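Local coordinates for SusD-like carbohydrate binding protein (Bacteroides vulgatus, PDB 3LEW) that probably binds carbohydrate at the outer membrane of the bacterium, as a member of the SusD family of nutrient-binding proteins, at residues A[28-31]-A[32-35]; A[43-46]-A[47-51]; A[364-367]-A[368-372]. One frame throughout, in Å; residues are numbered along the deposited sequence. Where two conformers were deposited one is given.

Contact 1. Residues A[28-31]-A[32-35]; sequences GGWN and YLME
Met34 lies against the indole of Trp30 one helical turn further on, and this pair is the tightly packed part of the contact. Its CG sits over one face of the ring system, 3.6 Å from Trp30 CE2 and displaced toward the rim, a CH-pi contact with the five-membered ring. The selenium of this selenomethionine follows obliquely, SE standing 4.6 Å from the centroid of the six-membered ring, so the pair is also a Met-aromatic contact. Both side chains run the same way: Trp30 places CG anti to its backbone N (chi1 177°), swinging the indole down the helix, while Met34 bends at chi2 and chi3 to stay beside it. Leu33 adds one looser touch, with CD2 4.0 Å from Trp30 CZ3. All this is i to i+3 and i to i+4 packing on the last two turns of helix 19-35, where four backbone bonds run from Tyr32 N to Gly28 O through Glu35 N to Asn31 O. Beyond the segments the indole meets the rings of His198, Trp256 and His258. Around the helix, the partly exposed Asn31 is modelled in two conformers, OD1 in one of them lying 3.7 Å from Glu35 CG, a loose touch that is not firmly fixed. The carboxylate of Glu35 turns away from Asn31 to the side chains of Gln260 and His258 and the backbone N atoms of Asn266 and Ala267.

Contact 2. Residues A[43-46]-A[47-51]; sequences PGYG and AMLRA
Tyr45 and Met48 cross at about a right angle, the selenomethionine doubling back so that its terminal methyl CE comes 3.2 Å from Tyr45 CD1. This approach, oblique to the ring, is unusually tight and its exact length doubtful; it goes with bends at chi2 and chi3 of Met48, chi2 (93°) lying away from a staggered value. Leu49 meets the ring further along, on the same side of its plane, CD2 lying 3.9 Å from Tyr45 CE2, again obliquely, and the phenol rests against both apolar side chains. Tyr45 itself reaches them because its CG is anti to the backbone N. The motif is the opening turn of helix 46-54: Ala47 N bonds to Gly44 O, Met48 N to Tyr45 O at 3.0 Å, and Arg50 N takes up the i to i+4 pattern on Gly46 O. Gly44 has positive phi, a conformation that favours glycine, and Pro43 CD rests on Ala47 CB. Arg50 folds back over this turn, CD 3.3 Å from Gly46 O and one guanidinium face over Leu49 CB. Its NH1 and NH2 bond to Gln270 OE1 and Gly404 O; with an alanine here, both acceptors would probably lose this buried donor and a gap would open beside Gly46.

Contact 3. Residues A[364-367]-A[368-372]; sequences DAIN and KLNDL
Asp364 and Lys368 form a salt bridge across one turn, NZ meeting OD2 at 2.7 Å on the syn lone pair of the carboxylate. The lysine gets there by bending at chi2 and chi4 (-67°), which curls its chain back and brings CE to 3.5 Å from Asp364 OD2. The other carboxylate oxygen is held as well: Asn367 ND2 donates to Asp364 OD1 at 2.8 Å along an almost straight line (176°), within its own amide plane but on the anti side of the oxygen and out of the carboxylate plane. Two donors on different oxygens thus fix the rotation of the Asp364 carboxylate, and Lys357 forms a second salt bridge to OD2, which would be expected to favour the charged form. The far end of the Asn367 amide is bridged by a water, which donates to OD1 at 2.9 Å and accepts from Asn370 ND2. Asn370 in turn lies alongside Ile366, ND2 3.8 Å from Ile366 CG1, and its OD1 accepts from the backbone N of Ile381. Beneath these side chains the first turn of helix 365-376 settles into the i to i+4 pattern, weakly at Lys368 N to Asp364 O and then firmly at Asn370 N to Ile366 O. Ala365 and Leu369 pack on helix 387-401, while Lys368 and Asp371 touch helix 346-359, so helix 365-376 contacts both its neighbours in the chain.

Overall arrangement
From the N terminus, contact 1 comes first, on the last turns of helix 19-35, and contact 2 follows at the start of helix 46-54, after the intervening loop. Each is local, contact 2 closing the entry from that loop into its helix, and the three run in series, none nested or crossed. Contacts 1 and 2 touch: Leu33 O lies 2.9 Å from Tyr45 N, probably a hydrogen bond, and Met34 packs on Tyr45, tying the end of one helix to the start of the next. Contact 3, at the start of helix 365-376 late in the chain, stands apart, its centre about 36 Å from that of contact 1 on the opposite side of the chain's centre.

Contact 1. Residues A[28-31]-A[32-35]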
loop_
_atom_site.group_PDB
_atom_site.type_symbol
_atom_site.label_atom_id
_atom_site.label_comp_id
_atom_site.label_asym_id
_atom_site.label_seq_id
_atom_site.Cartn_x
_atom_site.Cartn_y
_atom_site.Cartn_z
ATOM N N GLY A 28 6.595 5.192 -19.630
ATOM C CA GLY A 28 5.187 5.556 -19.880
ATOM C C GLY A 28 4.214 4.703 -19.063
ATOM O O GLY A 28 3.230 5.223 -18.478
ATOM N N GLY A 29 4.481 3.394 -19.000
ATOM C CA GLY A 29 3.744 2.468 -18.142
ATOM C C GLY A 29 3.743 2.905 -16.684
ATOM O O GLY A 29 2.713 2.862 -15.995
ATOM N N TRP A 30 4.925 3.283 -16.185
ATOM C CA TRP A 30 5.067 3.730 -14.789
ATOM C C TRP A 30 4.192 4.970 -14.558
ATOM O O TRP A 30 3.406 5.047 -13.592
ATOM C CB TRP A 30 6.537 4.051 -14.462
ATOM C CG TRP A 30 6.653 4.573 -13.049
ATOM C CD1 TRP A 30 6.791 5.859 -12.667
ATOM C CD2 TRP A 30 6.524 3.800 -11.866
ATOM N NE1 TRP A 30 6.804 5.955 -11.292
ATOM C CE2 TRP A 30 6.642 4.700 -10.765
ATOM C CE3 TRP A 30 6.340 2.427 -11.611
ATOM C CZ2 TRP A 30 6.588 4.260 -9.430
ATOM C CZ3 TRP A 30 6.281 1.995 -10.297
ATOM C CH2 TRP A 30 6.403 2.924 -9.215
ATOM N N ASN A 31 4.336 5.960 -15.439
ATOM C CA ASN A 31 3.534 7.189 -15.400
ATOM C C ASN A 31 2.033 6.854 -15.386
ATOM O O ASN A 31 1.250 7.390 -14.611
ATOM C CB ASN A 31 3.846 8.076 -16.611
ATOM C CG ASN A 31 3.415 9.517 -16.407
ATOM O OD1 ASN A 31 4.060 10.266 -15.668
ATOM N ND2 ASN A 31 2.340 9.917 -17.068
ATOM N N TYR A 32 1.630 5.963 -16.292
ATOM C CA TYR A 32 0.218 5.593 -16.353
ATOM C C TYR A 32 -0.260 4.987 -15.039
ATOM O O TYR A 32 -1.371 5.315 -14.583
ATOM C CB TYR A 32 -0.016 4.587 -17.513
ATOM C CG TYR A 32 -1.453 4.318 -17.809
ATOM C CD1 TYR A 32 -2.217 5.233 -18.520
ATOM C CD2 TYR A 32 -2.054 3.137 -17.434
ATOM C CE1 TYR A 32 -3.569 4.989 -18.787
ATOM C CE2 TYR A 32 -3.395 2.903 -17.704
ATOM C CZ TYR A 32 -4.136 3.836 -18.378
ATOM O OH TYR A 32 -5.474 3.564 -18.655
ATOM N N LEU A 33 0.560 4.107 -14.431
ATOM C CA LEU A 33 0.218 3.457 -13.178
ATOM C C LEU A 33 -0.019 4.480 -12.081
ATOM O O LEU A 33 -0.956 4.347 -11.319
ATOM C CB LEU A 33 1.342 2.529 -12.757
ATOM C CG LEU A 33 1.204 1.794 -11.478
ATOM C CD1 LEU A 33 -0.048 0.902 -11.504
ATOM C CD2 LEU A 33 2.485 0.931 -11.166
HETATM N N MSE A 34 0.870 5.467 -12.037
HETATM C CA MSE A 34 0.880 6.455 -10.928
HETATM C C MSE A 34 -0.015 7.646 -11.083
HETATM O O MSE A 34 -0.551 8.194 -10.051
HETATM C CB MSE A 34 2.313 6.888 -10.641
HETATM C CG MSE A 34 3.234 5.779 -10.181
HETATM SE SE MSE A 34 2.662 4.995 -8.447
HETATM C CE MSE A 34 2.343 6.460 -7.344
ATOM N N GLU A 35 -0.249 8.054 -12.317
ATOM C CA GLU A 35 -0.876 9.342 -12.610
ATOM C C GLU A 35 -2.315 9.301 -13.102
ATOM O O GLU A 35 -2.957 10.363 -13.186
ATOM C CB GLU A 35 -0.049 10.094 -13.654
ATOM C CG GLU A 35 1.283 10.597 -13.180
ATOM C CD GLU A 35 1.155 11.822 -12.247
ATOM O OE1 GLU A 35 0.726 12.905 -12.711
ATOM O OE2 GLU A 35 1.456 11.694 -11.058
#

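Contact 2. Residues A[43-46]-A[47-51]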
loop_
_atom_site.group_PDB
_atom_site.type_symbol
_atom_site.label_atom_id
_atom_site.label_comp_id
_atom_site.label_asym_id
_atom_site.label_seq_id
_atom_site.Cartn_x
_atom_site.Cartn_y
_atom_site.Cartn_z
ATOM N N PRO A 43 -6.909 8.859 -7.715
ATOM C CA PRO A 43 -5.700 9.406 -8.407
ATOM C C PRO A 43 -4.617 8.375 -8.604
ATOM O O PRO A 43 -3.720 8.244 -7.787
ATOM C CB PRO A 43 -5.274 10.581 -7.475
ATOM C CG PRO A 43 -6.445 10.763 -6.517
ATOM C CD PRO A 43 -7.069 9.425 -6.368
ATOM N N GLY A 44 -4.719 7.560 -9.658
ATOM C CA GLY A 44 -3.718 6.528 -9.910
ATOM C C GLY A 44 -3.631 5.401 -8.906
ATOM O O GLY A 44 -4.583 5.171 -8.112
ATOM N N TYR A 45 -2.518 4.665 -8.934
ATOM C CA TYR A 45 -2.333 3.510 -8.058
ATOM C C TYR A 45 -2.495 3.803 -6.562
ATOM O O TYR A 45 -2.928 2.926 -5.768
ATOM C CB TYR A 45 -0.974 2.865 -8.296
ATOM C CG TYR A 45 -0.673 1.679 -7.411
ATOM C CD1 TYR A 45 -1.190 0.435 -7.710
ATOM C CD2 TYR A 45 0.170 1.788 -6.322
ATOM C CE1 TYR A 45 -0.894 -0.662 -6.918
ATOM C CE2 TYR A 45 0.452 0.718 -5.542
ATOM C CZ TYR A 45 -0.071 -0.503 -5.835
ATOM O OH TYR A 45 0.208 -1.623 -5.083
ATOM N N GLY A 46 -2.091 5.004 -6.149
ATOM C CA GLY A 46 -2.326 5.415 -4.780
ATOM C C GLY A 46 -3.756 5.362 -4.296
ATOM O O GLY A 46 -3.992 5.219 -3.092
ATOM N N ALA A 47 -4.734 5.516 -5.187
ATOM C CA ALA A 47 -6.113 5.265 -4.829
ATOM C C ALA A 47 -6.350 3.900 -4.189
ATOM O O ALA A 47 -7.168 3.786 -3.250
ATOM C CB ALA A 47 -7.085 5.498 -6.040
HETATM N N MSE A 48 -5.711 2.845 -4.697
HETATM C CA MSE A 48 -5.851 1.549 -4.047
HETATM C C MSE A 48 -5.192 1.523 -2.650
HETATM O O MSE A 48 -5.761 0.966 -1.711
HETATM C CB MSE A 48 -5.305 0.443 -4.944
HETATM C CG MSE A 48 -6.267 0.122 -6.130
HETATM SE SE MSE A 48 -5.812 1.132 -7.698
HETATM C CE MSE A 48 -4.391 0.258 -8.211
ATOM N N LEU A 49 -4.054 2.200 -2.493
ATOM C CA LEU A 49 -3.397 2.285 -1.172
ATOM C C LEU A 49 -4.329 2.988 -0.186
ATOM O O LEU A 49 -4.485 2.584 0.979
ATOM C CB LEU A 49 -2.091 3.049 -1.286
ATOM C CG LEU A 49 -1.060 2.398 -2.230
ATOM C CD1 LEU A 49 0.228 3.233 -2.168
ATOM C CD2 LEU A 49 -0.731 0.949 -1.865
ATOM N N ARG A 50 -5.016 4.045 -0.665
ATOM C CA ARG A 50 -5.942 4.757 0.199
ATOM C C ARG A 50 -7.157 3.892 0.558
ATOM O O ARG A 50 -7.560 3.832 1.732
ATOM C CB ARG A 50 -6.379 6.116 -0.449
ATOM C CG ARG A 50 -5.564 7.348 -0.044
ATOM C CD ARG A 50 -4.119 7.383 -0.576
ATOM N NE ARG A 50 -3.202 6.595 0.261
ATOM C CZ ARG A 50 -1.920 6.399 -0.008
ATOM N NH1 ARG A 50 -1.360 6.849 -1.146
ATOM N NH2 ARG A 50 -1.169 5.726 0.859
ATOM N N ALA A 51 -7.734 3.208 -0.426
ATOM C CA ALA A 51 -8.810 2.261 -0.180
ATOM C C ALA A 51 -8.408 1.252 0.881
ATOM O O ALA A 51 -9.190 0.968 1.798
ATOM C CB ALA A 51 -9.239 1.525 -1.498
#

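Contact 3. Residues A[364-367]-A[368-372]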
loop_
_atom_site.group_PDB
_atom_site.type_symbol
_atom_site.label_atom_id
_atom_site.label_comp_id
_atom_site.label_asym_id
_atom_site.label_seq_id
_atom_site.Cartn_x
_atom_site.Cartn_y
_atom_site.Cartn_z
ATOM N N ASP A 364 16.368 -13.698 16.266
ATOM C CA ASP A 364 16.712 -12.341 15.826
ATOM C C ASP A 364 15.482 -11.472 15.483
ATOM O O ASP A 364 15.616 -10.264 15.394
ATOM C CB ASP A 364 17.698 -12.371 14.642
ATOM C CG ASP A 364 18.321 -11.004 14.363
ATOM O OD1 ASP A 364 18.980 -10.465 15.294
ATOM O OD2 ASP A 364 18.153 -10.471 13.219
ATOM N N ALA A 365 14.296 -12.080 15.342
ATOM C CA ALA A 365 13.079 -11.341 15.062
ATOM C C ALA A 365 12.897 -10.160 16.014
ATOM O O ALA A 365 12.581 -9.055 15.603
ATOM C CB ALA A 365 11.854 -12.243 15.119
ATOM N N ILE A 366 13.077 -10.410 17.296
ATOM C CA ILE A 366 12.808 -9.385 18.279
ATOM C C ILE A 366 13.805 -8.238 18.174
ATOM O O ILE A 366 13.482 -7.108 18.527
ATOM C CB ILE A 366 12.771 -9.960 19.692
ATOM C CG1 ILE A 366 12.126 -8.951 20.645
ATOM C CG2 ILE A 366 14.157 -10.416 20.110
ATOM C CD1 ILE A 366 12.147 -9.361 22.072
ATOM N N ASN A 367 15.007 -8.493 17.672
ATOM C CA ASN A 367 15.998 -7.419 17.598
ATOM C C ASN A 367 15.643 -6.419 16.496
ATOM O O ASN A 367 15.818 -5.208 16.681
ATOM C CB ASN A 367 17.371 -7.998 17.339
ATOM C CG ASN A 367 17.796 -8.937 18.429
ATOM O OD1 ASN A 367 17.555 -8.663 19.608
ATOM N ND2 ASN A 367 18.397 -10.070 18.048
ATOM N N LYS A 368 15.153 -6.939 15.373
ATOM C CA LYS A 368 14.735 -6.086 14.262
ATOM C C LYS A 368 13.513 -5.261 14.647
ATOM O O LYS A 368 13.470 -4.068 14.369
ATOM C CB LYS A 368 14.519 -6.891 12.982
ATOM C CG LYS A 368 15.799 -7.656 12.544
ATOM C CD LYS A 368 16.834 -6.708 11.961
ATOM C CE LYS A 368 18.116 -7.406 11.484
ATOM N NZ LYS A 368 19.008 -8.035 12.497
ATOM N N LEU A 369 12.567 -5.875 15.347
ATOM C CA LEU A 369 11.430 -5.155 15.886
ATOM C C LEU A 369 11.864 -4.048 16.856
ATOM O O LEU A 369 11.411 -2.908 16.772
ATOM C CB LEU A 369 10.488 -6.138 16.588
ATOM C CG LEU A 369 9.177 -5.578 17.137
ATOM C CD1 LEU A 369 8.328 -4.882 16.011
ATOM C CD2 LEU A 369 8.399 -6.686 17.870
ATOM N N ASN A 370 12.774 -4.392 17.763
ATOM C CA ASN A 370 13.272 -3.437 18.744
ATOM C C ASN A 370 14.107 -2.322 18.121
ATOM O O ASN A 370 14.144 -1.232 18.669
ATOM C CB ASN A 370 14.055 -4.148 19.846
ATOM C CG ASN A 370 13.142 -4.732 20.928
ATOM O OD1 ASN A 370 11.969 -4.352 21.027
ATOM N ND2 ASN A 370 13.660 -5.659 21.720
ATOM N N ASP A 371 14.820 -2.592 17.025
ATOM C CA ASP A 371 15.568 -1.535 16.300
ATOM C C ASP A 371 14.578 -0.430 15.836
ATOM O O ASP A 371 14.857 0.768 15.985
ATOM C CB ASP A 371 16.282 -2.057 15.034
ATOM C CG ASP A 371 17.480 -2.927 15.323
ATOM O OD1 ASP A 371 18.129 -2.763 16.400
ATOM O OD2 ASP A 371 17.787 -3.788 14.423
ATOM N N LEU A 372 13.451 -0.848 15.239
ATOM C CA LEU A 372 12.459 0.105 14.763
ATOM C C LEU A 372 11.845 0.824 15.959
ATOM O O LEU A 372 11.727 2.046 15.969
ATOM C CB LEU A 372 11.374 -0.585 13.959
ATOM C CG LEU A 372 10.228 0.281 13.451
ATOM C CD1 LEU A 372 10.712 1.515 12.639
ATOM C CD2 LEU A 372 9.275 -0.611 12.607
HETATM O O HOH W 1 16.551 -6.330 20.993
#